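Uncharacterized protein (Sinorhizobium meliloti, PDB 3U5R) is of unknown function but has a thioredoxin-type domain of the AhpC/TSA family, consistent with a role as an antioxidant oxidoreductase. Local coordinates at residues 74-79 / 171-176; 43-46 / 50-53; 155-160 / 189-194; 64-69 / 137-142; 101-104 / 109-112. All blocks are in the same frame, centred on the assembly; numbering follows the deposited sequence.

Interaction 1. Residues 74-79 / 171-176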
loop_
_atom_site.group_PDB
_atom_site.type_symbol
_atom_site.label_atom_id
_atom_site.label_comp_id
_atom_site.label_asym_id
_atom_site.label_seq_id
_atom_site.Cartn_x
_atom_site.Cartn_y
_atom_site.Cartn_z
ATOM N N VAL A 74 -10.116 2.667 2.845
ATOM C CA VAL A 74 -9.367 1.504 3.228
ATOM C C VAL A 74 -10.229 0.434 3.909
ATOM O O VAL A 74 -10.041 -0.746 3.672
ATOM C CB VAL A 74 -8.215 1.920 4.164
ATOM C CG1 VAL A 74 -7.484 0.667 4.790
ATOM C CG2 VAL A 74 -7.241 2.810 3.373
ATOM N N VAL A 75 -11.132 0.847 4.818
ATOM C CA VAL A 75 -12.097 -0.110 5.447
ATOM C C VAL A 75 -12.784 -0.987 4.396
ATOM O O VAL A 75 -12.838 -2.247 4.497
ATOM C CB VAL A 75 -13.116 0.666 6.409
ATOM C CG1 VAL A 75 -14.398 -0.219 6.832
ATOM C CG2 VAL A 75 -12.328 1.213 7.690
ATOM N N LEU A 76 -13.262 -0.347 3.335
ATOM C CA LEU A 76 -13.821 -1.098 2.203
ATOM C C LEU A 76 -13.000 -2.337 1.711
ATOM O O LEU A 76 -13.586 -3.387 1.371
ATOM C CB LEU A 76 -14.046 -0.148 1.021
ATOM C CG LEU A 76 -14.665 -0.781 -0.215
ATOM C CD1 LEU A 76 -16.191 -1.059 -0.097
ATOM C CD2 LEU A 76 -14.382 0.165 -1.373
ATOM N N ILE A 77 -11.668 -2.238 1.622
ATOM C CA ILE A 77 -10.890 -3.253 0.928
ATOM C C ILE A 77 -10.016 -4.033 1.927
ATOM O O ILE A 77 -9.148 -4.801 1.553
ATOM C CB ILE A 77 -9.956 -2.606 -0.090
ATOM C CG1 ILE A 77 -9.030 -1.627 0.675
ATOM C CG2 ILE A 77 -10.738 -1.871 -1.150
ATOM C CD1 ILE A 77 -7.928 -1.085 -0.208
ATOM N N ARG A 78 -10.170 -3.822 3.206
ATOM C CA ARG A 78 -9.259 -4.394 4.155
ATOM C C ARG A 78 -9.237 -5.935 4.195
ATOM O O ARG A 78 -8.206 -6.538 4.161
ATOM C CB ARG A 78 -9.435 -3.708 5.495
ATOM C CG ARG A 78 -9.345 -4.482 6.695
ATOM C CD ARG A 78 -10.454 -4.052 7.665
ATOM N NE ARG A 78 -10.181 -2.845 8.392
ATOM C CZ ARG A 78 -11.026 -2.223 9.183
ATOM N NH1 ARG A 78 -12.255 -2.642 9.343
ATOM N NH2 ARG A 78 -10.629 -1.152 9.799
ATOM N N GLU A 79 -10.394 -6.532 4.169
ATOM C CA GLU A 79 -10.465 -7.958 4.100
ATOM C C GLU A 79 -9.853 -8.496 2.776
ATOM O O GLU A 79 -9.182 -9.449 2.764
ATOM C CB GLU A 79 -11.893 -8.399 4.300
ATOM C CG GLU A 79 -12.440 -8.119 5.693
ATOM C CD GLU A 79 -12.869 -6.647 5.946
ATOM O OE1 GLU A 79 -12.952 -5.811 5.008
ATOM O OE2 GLU A 79 -13.125 -6.334 7.138
ATOM N N LYS A 171 -20.085 -2.019 -6.239
ATOM C CA LYS A 171 -19.217 -2.956 -6.954
ATOM C C LYS A 171 -18.509 -3.849 -5.951
ATOM O O LYS A 171 -18.158 -3.405 -4.861
ATOM C CB LYS A 171 -18.223 -2.187 -7.835
ATOM C CG LYS A 171 -18.969 -1.443 -8.991
ATOM C CD LYS A 171 -17.987 -0.821 -9.994
ATOM C CE LYS A 171 -18.717 -0.571 -11.331
ATOM N NZ LYS A 171 -17.799 0.277 -12.111
ATOM N N ASP A 172 -18.360 -5.116 -6.297
ATOM C CA ASP A 172 -17.666 -6.089 -5.491
ATOM C C ASP A 172 -16.187 -5.678 -5.338
ATOM O O ASP A 172 -15.595 -5.272 -6.301
ATOM C CB ASP A 172 -17.693 -7.474 -6.223
ATOM C CG ASP A 172 -19.068 -8.183 -6.116
ATOM O OD1 ASP A 172 -19.835 -7.916 -5.135
ATOM O OD2 ASP A 172 -19.363 -9.032 -7.008
ATOM N N VAL A 173 -15.613 -5.884 -4.169
ATOM C CA VAL A 173 -14.170 -5.661 -3.917
ATOM C C VAL A 173 -13.418 -6.957 -4.306
ATOM O O VAL A 173 -13.528 -7.982 -3.609
ATOM C CB VAL A 173 -13.837 -5.236 -2.449
ATOM C CG1 VAL A 173 -12.316 -4.853 -2.326
ATOM C CG2 VAL A 173 -14.694 -4.066 -2.016
ATOM N N THR A 174 -12.727 -6.889 -5.446
ATOM C CA THR A 174 -12.089 -8.036 -6.103
ATOM C C THR A 174 -10.582 -7.880 -6.136
ATOM O O THR A 174 -9.868 -8.858 -6.311
ATOM C CB THR A 174 -12.452 -8.096 -7.615
ATOM O OG1 THR A 174 -11.999 -6.875 -8.248
ATOM C CG2 THR A 174 -14.044 -8.262 -7.852
ATOM N N GLY A 175 -10.085 -6.647 -6.060
ATOM C CA GLY A 175 -8.659 -6.455 -6.291
ATOM C C GLY A 175 -8.214 -6.712 -7.728
ATOM O O GLY A 175 -7.012 -6.811 -7.986
ATOM N N ALA A 176 -9.152 -6.789 -8.673
ATOM C CA ALA A 176 -8.791 -7.259 -10.039
ATOM C C ALA A 176 -7.732 -6.421 -10.771
ATOM O O ALA A 176 -6.855 -6.996 -11.398
ATOM C CB ALA A 176 -10.068 -7.444 -10.968
#

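Interaction 2. Residues 43-46 / 50-53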
loop_
_atom_site.group_PDB
_atom_site.type_symbol
_atom_site.label_atom_id
_atom_site.label_comp_id
_atom_site.label_asym_id
_atom_site.label_seq_id
_atom_site.Cartn_x
_atom_site.Cartn_y
_atom_site.Cartn_z
ATOM N N LEU A 43 11.657 1.409 8.606
ATOM C CA LEU A 43 10.384 1.715 9.300
ATOM C C LEU A 43 10.066 0.563 10.235
ATOM O O LEU A 43 10.385 -0.555 9.928
ATOM C CB LEU A 43 9.236 1.763 8.257
ATOM C CG LEU A 43 9.158 3.027 7.372
ATOM C CD1 LEU A 43 8.048 2.835 6.412
ATOM C CD2 LEU A 43 8.928 4.339 8.067
ATOM N N PRO A 44 9.368 0.836 11.341
ATOM C CA PRO A 44 9.196 -0.180 12.354
ATOM C C PRO A 44 7.780 -0.800 12.275
ATOM O O PRO A 44 6.845 -0.085 11.907
ATOM C CB PRO A 44 9.319 0.600 13.650
ATOM C CG PRO A 44 8.739 2.065 13.272
ATOM C CD PRO A 44 9.163 2.215 11.809
ATOM N N ASP A 45 7.642 -2.058 12.680
ATOM C CA ASP A 45 6.356 -2.659 12.919
ATOM C C ASP A 45 5.992 -2.525 14.408
ATOM O O ASP A 45 6.747 -1.867 15.225
ATOM C CB ASP A 45 6.252 -4.113 12.370
ATOM C CG ASP A 45 7.004 -5.145 13.207
ATOM O OD1 ASP A 45 7.566 -4.793 14.277
ATOM O OD2 ASP A 45 7.020 -6.337 12.788
ATOM N N ALA A 46 4.847 -3.066 14.813
ATOM C CA ALA A 46 4.370 -2.664 16.171
ATOM C C ALA A 46 5.124 -3.436 17.238
ATOM O O ALA A 46 4.952 -3.162 18.455
ATOM C CB ALA A 46 2.866 -2.941 16.338
ATOM N N LEU A 50 12.512 -3.696 12.438
ATOM C CA LEU A 50 12.747 -2.690 11.386
ATOM C C LEU A 50 12.861 -3.296 9.958
ATOM O O LEU A 50 13.407 -4.390 9.797
ATOM C CB LEU A 50 14.016 -1.882 11.710
ATOM C CG LEU A 50 13.965 -1.031 12.985
ATOM C CD1 LEU A 50 15.367 -0.499 13.304
ATOM C CD2 LEU A 50 13.051 0.140 12.923
ATOM N N PHE A 51 12.297 -2.610 8.966
ATOM C CA PHE A 51 12.275 -3.130 7.591
ATOM C C PHE A 51 12.784 -2.064 6.668
ATOM O O PHE A 51 12.485 -0.889 6.851
ATOM C CB PHE A 51 10.856 -3.532 7.156
ATOM C CG PHE A 51 10.238 -4.588 8.031
ATOM C CD1 PHE A 51 9.667 -4.245 9.230
ATOM C CD2 PHE A 51 10.238 -5.916 7.651
ATOM C CE1 PHE A 51 9.130 -5.240 10.049
ATOM C CE2 PHE A 51 9.656 -6.942 8.473
ATOM C CZ PHE A 51 9.145 -6.591 9.656
ATOM N N THR A 52 13.582 -2.494 5.667
ATOM C CA THR A 52 14.082 -1.638 4.610
ATOM C C THR A 52 13.770 -2.383 3.300
ATOM O O THR A 52 13.364 -3.553 3.352
ATOM C CB THR A 52 15.606 -1.434 4.734
ATOM O OG1 THR A 52 16.300 -2.639 4.368
ATOM C CG2 THR A 52 15.989 -1.097 6.158
ATOM N N LEU A 53 13.976 -1.745 2.135
ATOM C CA LEU A 53 13.913 -2.495 0.847
ATOM C C LEU A 53 14.714 -3.787 0.783
ATOM O O LEU A 53 14.273 -4.758 0.145
ATOM C CB LEU A 53 14.271 -1.637 -0.363
ATOM C CG LEU A 53 13.389 -0.502 -0.845
ATOM C CD1 LEU A 53 14.146 0.256 -1.944
ATOM C CD2 LEU A 53 11.999 -1.002 -1.340
#

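Interaction 3. Residues 155-160 / 189-194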
loop_
_atom_site.group_PDB
_atom_site.type_symbol
_atom_site.label_atom_id
_atom_site.label_comp_id
_atom_site.label_asym_id
_atom_site.label_seq_id
_atom_site.Cartn_x
_atom_site.Cartn_y
_atom_site.Cartn_z
ATOM N N ARG A 155 11.442 -0.828 -10.302
ATOM C CA ARG A 155 10.936 0.306 -11.042
ATOM C C ARG A 155 9.402 0.291 -10.996
ATOM O O ARG A 155 8.799 -0.796 -11.129
ATOM C CB ARG A 155 11.367 0.251 -12.509
ATOM C CG ARG A 155 12.855 -0.064 -12.683
ATOM C CD ARG A 155 13.780 0.928 -11.878
ATOM N NE ARG A 155 15.180 0.426 -11.876
ATOM C CZ ARG A 155 16.173 0.800 -12.733
ATOM N NH1 ARG A 155 15.997 1.770 -13.683
ATOM N NH2 ARG A 155 17.386 0.200 -12.631
ATOM N N LEU A 156 8.792 1.473 -10.889
ATOM C CA LEU A 156 7.317 1.525 -10.728
ATOM C C LEU A 156 6.591 1.071 -11.986
ATOM O O LEU A 156 6.812 1.622 -13.075
ATOM C CB LEU A 156 6.862 2.938 -10.369
ATOM C CG LEU A 156 5.357 3.185 -10.088
ATOM C CD1 LEU A 156 4.917 2.519 -8.776
ATOM C CD2 LEU A 156 5.096 4.716 -9.995
ATOM N N VAL A 157 5.733 0.058 -11.869
ATOM C CA VAL A 157 5.002 -0.454 -13.020
ATOM C C VAL A 157 3.533 -0.280 -12.925
ATOM O O VAL A 157 2.848 -0.335 -13.953
ATOM C CB VAL A 157 5.270 -1.944 -13.300
ATOM C CG1 VAL A 157 6.740 -2.154 -13.882
ATOM C CG2 VAL A 157 5.097 -2.858 -11.979
ATOM N N TYR A 158 3.005 -0.106 -11.702
ATOM C CA TYR A 158 1.573 0.173 -11.604
ATOM C C TYR A 158 1.367 1.087 -10.424
ATOM O O TYR A 158 1.981 0.878 -9.371
ATOM C CB TYR A 158 0.730 -1.134 -11.439
ATOM C CG TYR A 158 -0.771 -0.880 -11.209
ATOM C CD1 TYR A 158 -1.648 -0.824 -12.298
ATOM C CD2 TYR A 158 -1.304 -0.680 -9.926
ATOM C CE1 TYR A 158 -3.046 -0.586 -12.126
ATOM C CE2 TYR A 158 -2.730 -0.453 -9.725
ATOM C CZ TYR A 158 -3.559 -0.402 -10.821
ATOM O OH TYR A 158 -4.870 -0.162 -10.708
ATOM N N HIS A 159 0.534 2.110 -10.621
ATOM C CA HIS A 159 0.222 3.080 -9.604
ATOM C C HIS A 159 -1.245 3.406 -9.792
ATOM O O HIS A 159 -1.650 4.014 -10.763
ATOM C CB HIS A 159 1.138 4.339 -9.671
ATOM C CG HIS A 159 0.811 5.377 -8.654
ATOM N ND1 HIS A 159 0.503 5.058 -7.345
ATOM C CD2 HIS A 159 0.674 6.717 -8.753
ATOM C CE1 HIS A 159 0.229 6.155 -6.679
ATOM N NE2 HIS A 159 0.333 7.176 -7.511
ATOM N N GLY A 160 -2.088 2.923 -8.887
ATOM C CA GLY A 160 -3.517 3.254 -9.026
ATOM C C GLY A 160 -4.392 2.380 -8.129
ATOM O O GLY A 160 -3.937 1.841 -7.122
ATOM N N LYS A 189 5.409 -10.131 -18.032
ATOM C CA LYS A 189 4.694 -9.397 -19.090
ATOM C C LYS A 189 4.489 -7.916 -18.773
ATOM O O LYS A 189 4.802 -7.454 -17.673
ATOM C CB LYS A 189 3.341 -10.013 -19.357
ATOM C CG LYS A 189 3.400 -11.471 -19.684
ATOM C CD LYS A 189 2.204 -11.854 -20.518
ATOM C CE LYS A 189 2.441 -13.188 -21.234
ATOM N NZ LYS A 189 1.175 -13.984 -21.125
ATOM N N ASP A 190 3.970 -7.187 -19.758
ATOM C CA ASP A 190 3.689 -5.741 -19.605
ATOM C C ASP A 190 2.412 -5.476 -18.780
ATOM O O ASP A 190 1.374 -6.082 -19.027
ATOM C CB ASP A 190 3.532 -5.105 -20.999
ATOM C CG ASP A 190 4.890 -4.911 -21.716
ATOM O OD1 ASP A 190 5.951 -5.302 -21.164
ATOM O OD2 ASP A 190 4.879 -4.340 -22.826
ATOM N N VAL A 191 2.481 -4.585 -17.799
ATOM C CA VAL A 191 1.282 -4.208 -17.057
ATOM C C VAL A 191 0.360 -3.395 -18.009
ATOM O O VAL A 191 0.865 -2.654 -18.849
ATOM C CB VAL A 191 1.642 -3.416 -15.781
ATOM C CG1 VAL A 191 0.347 -2.902 -15.072
ATOM C CG2 VAL A 191 2.452 -4.313 -14.857
ATOM N N GLY A 192 -0.963 -3.559 -17.904
ATOM C CA GLY A 192 -1.910 -2.817 -18.775
ATOM C C GLY A 192 -1.709 -1.300 -18.589
ATOM O O GLY A 192 -1.286 -0.808 -17.503
ATOM N N THR A 193 -1.999 -0.540 -19.636
ATOM C CA THR A 193 -1.672 0.885 -19.652
ATOM C C THR A 193 -2.790 1.740 -19.011
ATOM O O THR A 193 -2.553 2.855 -18.664
ATOM C CB THR A 193 -1.480 1.366 -21.118
ATOM O OG1 THR A 193 -2.721 1.156 -21.785
ATOM C CG2 THR A 193 -0.364 0.548 -21.851
ATOM N N THR A 194 -3.987 1.195 -18.834
ATOM C CA THR A 194 -5.060 1.893 -18.107
ATOM C C THR A 194 -4.812 1.738 -16.631
ATOM O O THR A 194 -5.007 0.614 -16.079
ATOM C CB THR A 194 -6.447 1.240 -18.375
ATOM O OG1 THR A 194 -6.678 1.292 -19.768
ATOM C CG2 THR A 194 -7.678 1.978 -17.588
#

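Interaction 4. Residues 64-69 / 137-142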
loop_
_atom_site.group_PDB
_atom_site.type_symbol
_atom_site.label_atom_id
_atom_site.label_comp_id
_atom_site.label_asym_id
_atom_site.label_seq_id
_atom_site.Cartn_x
_atom_site.Cartn_y
_atom_site.Cartn_z
ATOM N N VAL A 64 4.025 -1.464 -2.342
ATOM C CA VAL A 64 4.132 -0.583 -1.210
ATOM C C VAL A 64 2.781 0.107 -1.144
ATOM O O VAL A 64 2.352 0.737 -2.137
ATOM C CB VAL A 64 5.240 0.456 -1.372
ATOM C CG1 VAL A 64 5.278 1.400 -0.105
ATOM C CG2 VAL A 64 6.598 -0.237 -1.571
ATOM N N ALA A 65 2.088 0.003 0.009
ATOM C CA ALA A 65 0.706 0.465 0.096
ATOM C C ALA A 65 0.551 1.389 1.226
ATOM O O ALA A 65 0.841 1.000 2.388
ATOM C CB ALA A 65 -0.268 -0.816 0.294
ATOM N N PHE A 66 0.162 2.631 0.967
ATOM C CA PHE A 66 -0.075 3.565 2.073
ATOM C C PHE A 66 -1.537 3.455 2.490
ATOM O O PHE A 66 -2.435 3.744 1.711
ATOM C CB PHE A 66 0.274 5.011 1.665
ATOM C CG PHE A 66 1.731 5.184 1.406
ATOM C CD1 PHE A 66 2.572 5.684 2.389
ATOM C CD2 PHE A 66 2.274 4.742 0.218
ATOM C CE1 PHE A 66 3.937 5.788 2.173
ATOM C CE2 PHE A 66 3.670 4.836 -0.018
ATOM C CZ PHE A 66 4.480 5.379 0.951
ATOM N N ILE A 67 -1.777 3.005 3.714
ATOM C CA ILE A 67 -3.137 2.802 4.159
ATOM C C ILE A 67 -3.375 3.504 5.518
ATOM O O ILE A 67 -2.551 4.288 5.968
ATOM C CB ILE A 67 -3.480 1.283 4.210
ATOM C CG1 ILE A 67 -2.551 0.523 5.161
ATOM C CG2 ILE A 67 -3.367 0.673 2.865
ATOM C CD1 ILE A 67 -3.059 -0.901 5.348
ATOM N N SER A 68 -4.478 3.171 6.176
ATOM C CA SER A 68 -4.929 3.859 7.350
ATOM C C SER A 68 -5.792 2.807 8.137
ATOM O O SER A 68 -6.239 1.799 7.554
ATOM C CB SER A 68 -5.802 5.069 6.932
ATOM O OG SER A 68 -6.780 5.382 7.929
ATOM N N ASN A 69 -5.944 3.014 9.438
ATOM C CA ASN A 69 -6.796 2.162 10.256
ATOM C C ASN A 69 -8.291 2.540 10.229
ATOM O O ASN A 69 -9.125 1.702 10.608
ATOM C CB ASN A 69 -6.316 2.183 11.734
ATOM C CG ASN A 69 -4.907 1.601 11.876
ATOM O OD1 ASN A 69 -4.508 0.701 11.080
ATOM N ND2 ASN A 69 -4.132 2.141 12.803
ATOM N N LYS A 137 6.291 11.117 1.852
ATOM C CA LYS A 137 6.775 12.216 0.980
ATOM C C LYS A 137 7.725 11.779 -0.118
ATOM O O LYS A 137 7.585 12.233 -1.279
ATOM C CB LYS A 137 7.468 13.304 1.817
ATOM C CG LYS A 137 6.592 14.107 2.728
ATOM C CD LYS A 137 7.463 15.336 3.258
ATOM C CE LYS A 137 7.180 15.702 4.711
ATOM N NZ LYS A 137 8.300 16.568 5.272
ATOM N N ALA A 138 8.646 10.846 0.188
ATOM C CA ALA A 138 9.564 10.330 -0.857
ATOM C C ALA A 138 8.845 9.529 -1.955
ATOM O O ALA A 138 9.274 9.576 -3.091
ATOM C CB ALA A 138 10.748 9.447 -0.235
ATOM N N TYR A 139 7.770 8.789 -1.615
ATOM C CA TYR A 139 7.014 8.008 -2.629
ATOM C C TYR A 139 6.055 8.901 -3.384
ATOM O O TYR A 139 5.648 8.560 -4.513
ATOM C CB TYR A 139 6.237 6.827 -1.941
ATOM C CG TYR A 139 7.106 5.593 -1.817
ATOM C CD1 TYR A 139 8.130 5.557 -0.921
ATOM C CD2 TYR A 139 6.970 4.518 -2.683
ATOM C CE1 TYR A 139 8.958 4.488 -0.815
ATOM C CE2 TYR A 139 7.840 3.408 -2.574
ATOM C CZ TYR A 139 8.802 3.416 -1.663
ATOM O OH TYR A 139 9.667 2.360 -1.576
ATOM N N GLY A 140 5.762 10.065 -2.787
ATOM C CA GLY A 140 4.749 10.973 -3.302
ATOM C C GLY A 140 3.338 10.382 -3.152
ATOM O O GLY A 140 2.497 10.574 -4.047
ATOM N N ALA A 141 3.091 9.683 -2.030
ATOM C CA ALA A 141 1.744 9.310 -1.610
ATOM C C ALA A 141 0.899 10.531 -1.257
ATOM O O ALA A 141 1.388 11.506 -0.635
ATOM C CB ALA A 141 1.796 8.310 -0.384
ATOM N N ALA A 142 -0.372 10.486 -1.649
ATOM C CA ALA A 142 -1.293 11.600 -1.393
ATOM C C ALA A 142 -2.543 11.189 -0.592
ATOM O O ALA A 142 -3.124 12.003 0.074
ATOM C CB ALA A 142 -1.757 12.246 -2.703
#

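Interaction 5. Residues 101-104 / 109-112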
loop_
_atom_site.group_PDB
_atom_site.type_symbol
_atom_site.label_atom_id
_atom_site.label_comp_id
_atom_site.label_asym_id
_atom_site.label_seq_id
_atom_site.Cartn_x
_atom_site.Cartn_y
_atom_site.Cartn_z
ATOM N N ASN A 101 -0.142 8.439 8.677
ATOM C CA ASN A 101 -1.034 9.452 9.185
ATOM C C ASN A 101 -0.608 9.981 10.595
ATOM O O ASN A 101 -0.156 9.219 11.468
ATOM C CB ASN A 101 -2.466 8.917 9.225
ATOM C CG ASN A 101 -3.155 8.929 7.860
ATOM O OD1 ASN A 101 -4.278 8.461 7.741
ATOM N ND2 ASN A 101 -2.514 9.453 6.846
ATOM N N ASP A 102 -0.805 11.278 10.803
ATOM C CA ASP A 102 -0.382 11.919 12.051
ATOM C C ASP A 102 -1.222 11.411 13.239
ATOM O O ASP A 102 -2.451 11.642 13.319
ATOM C CB ASP A 102 -0.515 13.415 11.860
ATOM C CG ASP A 102 -0.384 14.219 13.166
ATOM O OD1 ASP A 102 -0.200 13.666 14.280
ATOM O OD2 ASP A 102 -0.498 15.470 13.033
ATOM N N ALA A 103 -0.575 10.679 14.150
ATOM C CA ALA A 103 -1.352 9.930 15.106
ATOM C C ALA A 103 -1.658 10.771 16.368
ATOM O O ALA A 103 -2.438 10.326 17.219
ATOM C CB ALA A 103 -0.664 8.647 15.462
ATOM N N GLN A 104 -1.056 11.961 16.475
ATOM C CA GLN A 104 -1.435 12.928 17.528
ATOM C C GLN A 104 -2.808 13.457 17.133
ATOM O O GLN A 104 -3.738 13.435 17.963
ATOM C CB GLN A 104 -0.439 14.099 17.649
ATOM C CG GLN A 104 1.035 13.737 17.820
ATOM C CD GLN A 104 1.353 13.020 19.144
ATOM O OE1 GLN A 104 1.668 11.811 19.166
ATOM N NE2 GLN A 104 1.282 13.762 20.252
ATOM N N GLU A 109 -4.546 6.070 14.579
ATOM C CA GLU A 109 -3.418 5.813 13.622
ATOM C C GLU A 109 -2.081 5.554 14.323
ATOM O O GLU A 109 -1.023 5.462 13.671
ATOM C CB GLU A 109 -3.250 6.985 12.632
ATOM C CG GLU A 109 -4.538 7.349 11.891
ATOM C CD GLU A 109 -4.990 6.310 10.828
ATOM O OE1 GLU A 109 -4.799 5.087 11.005
ATOM O OE2 GLU A 109 -5.590 6.723 9.799
ATOM N N THR A 110 -2.100 5.348 15.638
ATOM C CA THR A 110 -0.837 5.016 16.346
ATOM C C THR A 110 -0.214 3.646 15.919
ATOM O O THR A 110 -0.891 2.700 15.452
ATOM C CB THR A 110 -1.045 4.995 17.853
ATOM O OG1 THR A 110 -1.936 3.931 18.153
ATOM C CG2 THR A 110 -1.614 6.324 18.390
ATOM N N LEU A 111 1.098 3.541 16.100
ATOM C CA LEU A 111 1.804 2.284 15.894
ATOM C C LEU A 111 1.097 1.144 16.692
ATOM O O LEU A 111 0.875 0.025 16.199
ATOM C CB LEU A 111 3.281 2.474 16.364
ATOM C CG LEU A 111 4.145 1.197 16.208
ATOM C CD1 LEU A 111 3.966 0.633 14.782
ATOM C CD2 LEU A 111 5.592 1.476 16.506
ATOM N N GLU A 112 0.656 1.440 17.902
ATOM C CA GLU A 112 -0.028 0.458 18.710
ATOM C C GLU A 112 -1.319 -0.018 18.023
ATOM O O GLU A 112 -1.558 -1.170 17.971
ATOM C CB GLU A 112 -0.320 1.063 20.090
ATOM C CG GLU A 112 -0.931 0.182 21.096
ATOM C CD GLU A 112 -2.382 -0.032 20.854
ATOM O OE1 GLU A 112 -3.111 0.937 20.642
ATOM O OE2 GLU A 112 -2.798 -1.185 20.820
#

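Interaction 1. Residues 74-79 / 171-176
Val173 meets Leu76 and Ile77 with its two methyls, and its first torsion divides them between the two partners. CG1 lies anti to the backbone N (chi1 -173°) and reaches Ile77. CG2 lies beside that N and reaches Leu76. The end of the Leu76 side chain comes nearer to Val173 than its CB bond alone would suggest. CG of Leu76 stands 3.7 Å from CG2 of Val173, and the two side chains pass at a slant. The same CG2 lies 3.6 Å from the backbone O of Leu76. Ile77 puts CG1 between its backbone N and carbonyl carbon (chi1 59°), a setting that leads the long branch away from Val173 and leaves CG2 to touch it. CG2 of Ile77 is 3.6 Å from CG1 of Val173, with the side chains at about a right angle. All contact across the two segments is apolar or van der Waals. Beyond them, Val173 also packs on Phe162, Asp163 and Ala165. Ile77 is buried, whereas Leu76 and Val173 are partly exposed. Next to Val173, OG1 of Thr174 accepts from N of Ala176 at 2.9 Å, which makes an ST turn. The valine of the loop before helix 176-186 thus packs on the type I turn of Val75 to Arg78, where Ile77 is the N-cap residue of helix 78-88.

Interaction 2. Residues 43-46 / 50-53
Leu43 and Phe51 exchange two backbone hydrogen bonds, as the hydrogen-bonded pair of a short antiparallel beta hairpin. N of Leu43 gives to O of Phe51 at 3.0 Å. N of Phe51 returns a bond of 3.0 Å to O of Leu43. Pro44 and Leu50 form the adjoining non-hydrogen-bonded pair. Their side chains share one face of the hairpin, where CB of Pro44 meets CD2 of Leu50 at 3.8 Å. Phe51 lies on the other face with Leu43. Its CG is beside the backbone N (chi1 -59°), and its ring reaches across to Asp45, just past the partner strand. The carboxylate of Asp45 comes to the ring edge, with the planes 60° apart. Its OD1 accepts from N of Asn49 within the turn. Leu43 and Phe51 both pack on Leu128 of strand 127-129. An alanine in place of Phe51 would probably leave Asp45 and Leu128 without the ring they pack against. At the ring edge, CE1 of Phe51 lies 3.6 Å from OD2 of Asp45.

Interaction 3. Residues 155-160 / 189-194
Val157 and Tyr158, two successive strand residues, both touch Val191 at a classic beta bulge, which probably lets neighbouring residues meet one side chain. Both bulge residues face Leu149 on strand 146-150. CG2 of Val191 turns to Val157, while CG1 lies between O of Val157 and the Tyr158 ring. CG2 of Val191 lies 4.0 Å from CB of Val157, and the side chains cross at about a right angle. CG1 of Val191 is anti to its backbone N (chi1 175°) and comes 4.0 Å from CD1 of Tyr158. It approaches that ring obliquely. CG1 of Val191 also stands 3.8 Å from the backbone O of Val157. That oxygen accepts a hydrogen bond from NE2 of Gln195, further along the same loop, so the polar atom beside the methyl is satisfied. The hydroxyl of Tyr158 is hydrogen-bonded to O of Gln161. The contact is apolar packing. It lays the loop after helix 176-186 on strand 156-160, an outermost strand of the mixed sheet. Val185 of that helix packs on Val157, while Ala181 packs on both Tyr158 and Val191.

Interaction 4. Residues 64-69 / 137-142
Phe66 reaches from strand 61-66, in the middle of the mixed sheet of this thioredoxin-type fold, to Tyr139 and Ala141 at the end of helix 134-139. CB of Phe66 lies 4.2 Å from CB of Ala141. CG of Phe66 is turned beside the backbone N (chi1 -66°), and CB of Ala141 stands 3.6 Å from it. CB of Ala141 sits over one face of the ring, 14° off the normal, as a CH-pi contact. CD2, CD1 and CE1 of Phe66 stay under the same methyl, CD2 at 3.6 Å from CB of Ala141. CE2 and CZ reach on to CB and CG of Tyr139. The Phe66 and Tyr139 rings are oblique, with centroids 5.7 Å apart and planes at 56°. Val64, two residues back on the strand, holds CG1 over one face of the Tyr139 ring. All four residues are buried. The hydroxyl of Tyr139 is hydrogen-bonded to the backbone O of Ala39. Gly140, at positive phi, is the C-prime residue of a Schellman motif. The helix ends there, and both Tyr139 and Ala141 point their CB toward the strand. At the tip of Phe66, CZ lies 3.7 Å from CB of Tyr139.

Interaction 5. Residues 101-104 / 109-112
Glu109 and Asn101 pass each other at a slant, with the carboxylate and amide planes 68° apart. The Glu109 chain bends at its second torsion (chi2 -71°), which brings its CG against CB of Asn101, at 3.7 Å. The carboxylate is gripped from outside the two segments. OE2 is hydrogen-bonded to OG of Ser68, and OE1 receives N of Asn69 and ND2 of Asn99. These bonds fix its rotation and satisfy a buried acid. With a leucine here, the Ser68 hydroxyl, the Asn69 N-H and the Asn99 amide are likely to lose their shared acceptor. CB of Ala103 lies 3.6 Å from N of Thr110 and 3.9 Å from CG2 of Thr110. OG1 of Thr110 caps the helix by accepting a hydrogen bond from N of Arg113. NZ of Lys129 bonds to O of both Asn101 and Glu109. An Asx turn at Asp102, with N of Gln104 2.9 Å from OD1 of Asp102, lies within the loop that leads from strand 93-99 to the Thr110 N-cap of helix 111-121.

Interaction 2 comes first along the chain and closes before the others open. Interaction 4 then brackets interaction 5, and interaction 1 alternates its segments with those of interactions 3 and 4. Interaction 4 lies deepest, its centre about 7 Å from that of the chain. Interactions 3 and 4 pack a loop and a helix end on the mixed sheet, at an outermost and an inner strand, with centres about 17 Å apart. Interactions 4 and 5 touch through Ser68 and Asn69, which meet Glu109. Val74 of interaction 1 packs on Ile67 and Ser68. Interactions 3 and 5 lie on opposite sides of the chain's centre, centres about 31 Å apart. The other three join turns and loops around the sheet.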